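PDB 1YJG: surface protein VspA from Borrelia turicatae, which is a surface lipoprotein of the variable small protein family, associated with neurotropism, and probably takes part in antigenic switching that evades the host immune response. Local coordinates for the interface of chains A and B. Residues are numbered along the deposited sequence; one frame, centred on the assembly and turned at random. Chains: chain A/B, Surface protein VspA.

The interface of chains A and B. Residues chain A 49, 51-52, 55, 103-104; chain B 30, 33-35, 40.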
loop_
_atom_site.group_PDB
_atom_site.type_symbol
_atom_site.label_atom_id
_atom_site.label_comp_id
_atom_site.label_asym_id
_atom_site.label_seq_id
_atom_site.Cartn_x
_atom_site.Cartn_y
_atom_site.Cartn_z
ATOM N N LYS A 49 13.926 -5.742 8.131
ATOM C CA LYS A 49 13.695 -4.813 7.005
ATOM C C LYS A 49 12.260 -4.771 6.492
ATOM O O LYS A 49 11.840 -3.762 5.925
ATOM C CB LYS A 49 14.675 -5.079 5.853
ATOM C CG LYS A 49 15.868 -4.118 5.826
ATOM C CD LYS A 49 16.658 -4.186 7.126
ATOM C CE LYS A 49 17.981 -3.443 7.055
ATOM N NZ LYS A 49 19.044 -4.235 7.746
ATOM N N ILE A 51 9.677 -5.193 8.507
ATOM C CA ILE A 51 8.981 -4.400 9.514
ATOM C C ILE A 51 9.308 -2.920 9.254
ATOM O O ILE A 51 8.463 -2.060 9.469
ATOM C CB ILE A 51 9.352 -4.777 10.958
ATOM C CG1 ILE A 51 9.358 -6.295 11.174
ATOM C CG2 ILE A 51 8.377 -4.113 11.956
ATOM C CD1 ILE A 51 8.132 -7.027 10.666
ATOM N N SER A 52 10.526 -2.629 8.798
ATOM C CA SER A 52 10.911 -1.247 8.509
ATOM C C SER A 52 9.992 -0.723 7.399
ATOM O O SER A 52 9.558 0.422 7.454
ATOM C CB SER A 52 12.391 -1.130 8.101
ATOM O OG SER A 52 13.268 -1.507 9.164
ATOM N N TYR A 55 6.659 0.045 8.760
ATOM C CA TYR A 55 6.818 1.264 9.533
ATOM C C TYR A 55 6.760 2.488 8.604
ATOM O O TYR A 55 6.145 3.483 8.953
ATOM C CB TYR A 55 8.148 1.239 10.294
ATOM C CG TYR A 55 8.344 2.429 11.191
ATOM C CD1 TYR A 55 7.990 2.376 12.528
ATOM C CD2 TYR A 55 8.858 3.621 10.695
ATOM C CE1 TYR A 55 8.148 3.472 13.349
ATOM C CE2 TYR A 55 9.028 4.725 11.516
ATOM C CZ TYR A 55 8.666 4.644 12.838
ATOM O OH TYR A 55 8.824 5.731 13.656
ATOM N N LEU A 103 12.587 -5.348 17.152
ATOM C CA LEU A 103 12.242 -5.156 15.742
ATOM C C LEU A 103 13.348 -4.685 14.812
ATOM O O LEU A 103 13.220 -4.826 13.600
ATOM C CB LEU A 103 11.071 -4.162 15.639
ATOM C CG LEU A 103 9.795 -4.546 16.388
ATOM C CD1 LEU A 103 8.708 -3.464 16.237
ATOM C CD2 LEU A 103 9.280 -5.888 15.902
ATOM N N GLY A 104 14.415 -4.123 15.365
ATOM C CA GLY A 104 15.522 -3.628 14.564
ATOM C C GLY A 104 16.769 -4.489 14.612
ATOM O O GLY A 104 17.782 -4.116 14.031
ATOM N N ALA B 30 12.650 2.302 3.166
ATOM C CA ALA B 30 13.111 1.458 4.265
ATOM C C ALA B 30 14.323 0.591 3.919
ATOM O O ALA B 30 14.790 -0.188 4.760
ATOM C CB ALA B 30 11.974 0.563 4.736
ATOM N N LYS B 33 17.517 0.221 6.259
ATOM C CA LYS B 33 17.029 0.949 7.427
ATOM C C LYS B 33 16.362 0.013 8.429
ATOM O O LYS B 33 15.673 -0.934 8.061
ATOM C CB LYS B 33 15.992 2.006 7.029
ATOM C CG LYS B 33 16.456 3.091 6.073
ATOM C CD LYS B 33 17.092 4.266 6.813
ATOM C CE LYS B 33 17.790 5.210 5.850
ATOM N NZ LYS B 33 16.870 5.656 4.765
ATOM N N LYS B 34 16.588 0.282 9.706
ATOM C CA LYS B 34 16.004 -0.495 10.785
ATOM C C LYS B 34 15.133 0.459 11.572
ATOM O O LYS B 34 15.245 1.673 11.425
ATOM C CB LYS B 34 17.085 -1.084 11.700
ATOM C CG LYS B 34 17.751 -0.070 12.640
ATOM C CD LYS B 34 18.786 -0.728 13.542
ATOM C CE LYS B 34 19.302 0.259 14.586
ATOM N NZ LYS B 34 20.209 -0.358 15.611
ATOM N N ILE B 35 14.263 -0.091 12.405
ATOM C CA ILE B 35 13.396 0.724 13.227
ATOM C C ILE B 35 14.231 1.032 14.459
ATOM O O ILE B 35 14.540 0.137 15.249
ATOM C CB ILE B 35 12.108 -0.023 13.609
ATOM C CG1 ILE B 35 11.298 -0.321 12.346
ATOM C CG2 ILE B 35 11.276 0.803 14.597
ATOM C CD1 ILE B 35 10.121 -1.218 12.581
ATOM N N LEU B 40 13.217 5.477 11.442
ATOM C CA LEU B 40 14.102 4.699 10.577
ATOM C C LEU B 40 15.518 5.271 10.637
ATOM O O LEU B 40 15.725 6.462 10.403
ATOM C CB LEU B 40 13.612 4.695 9.124
ATOM C CG LEU B 40 12.293 3.976 8.815
ATOM C CD1 LEU B 40 12.098 3.904 7.311
ATOM C CD2 LEU B 40 12.229 2.580 9.439
HETATM O O HOH W 1 13.508 -2.995 11.855
#
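A:Ser52 and B:Ile35 lie at the heart of a two-fold symmetric interface between two copies of the helical core of VspA, where a strand hairpin of chain B packs on the start of helix 48-69 of chain A and joins the two bundles. Strand 33-36 carries the polar contact. A:Ser52 OG donates a hydrogen bond of 2.7 Å to the backbone carbonyl B:Lys33 O. The hydroxyl sits above the carbonyl plane, 37° out of it. The same OG meets a water at 3.1 Å. That water also contacts the backbone nitrogen B:Ile35 N and the carbonyl A:Leu103 O, and so links the strand to the end of helix 100-103. B:Ile35 has the main apolar role. Its CG1 is anti to the carbonyl carbon, and the chain is extended beyond it (chi2 172°), which carries CD1 to both A:Ile51 and A:Tyr55. The contact of CD1 with A:Ile51 CG2 is tight, at 3.4 Å. CD1 also lies 3.9 Å from A:Tyr55 CB. B:Leu40 CD2 comes from above the ring plane of A:Tyr55, out by ring carbon CD2 (3.7 Å). B:Ile35 comes from the same face. A:Ser52 CB touches B:Leu40 CD2 and, at roughly a right angle, B:Ala30 CB. At the rim, the aliphatic chain of B:Lys34 runs past A:Gly104 O. This dimer may or may not form on the cell surface. In the deposited assembly, the patch and its twin hold the two copies together, each hairpin packing on the other copy.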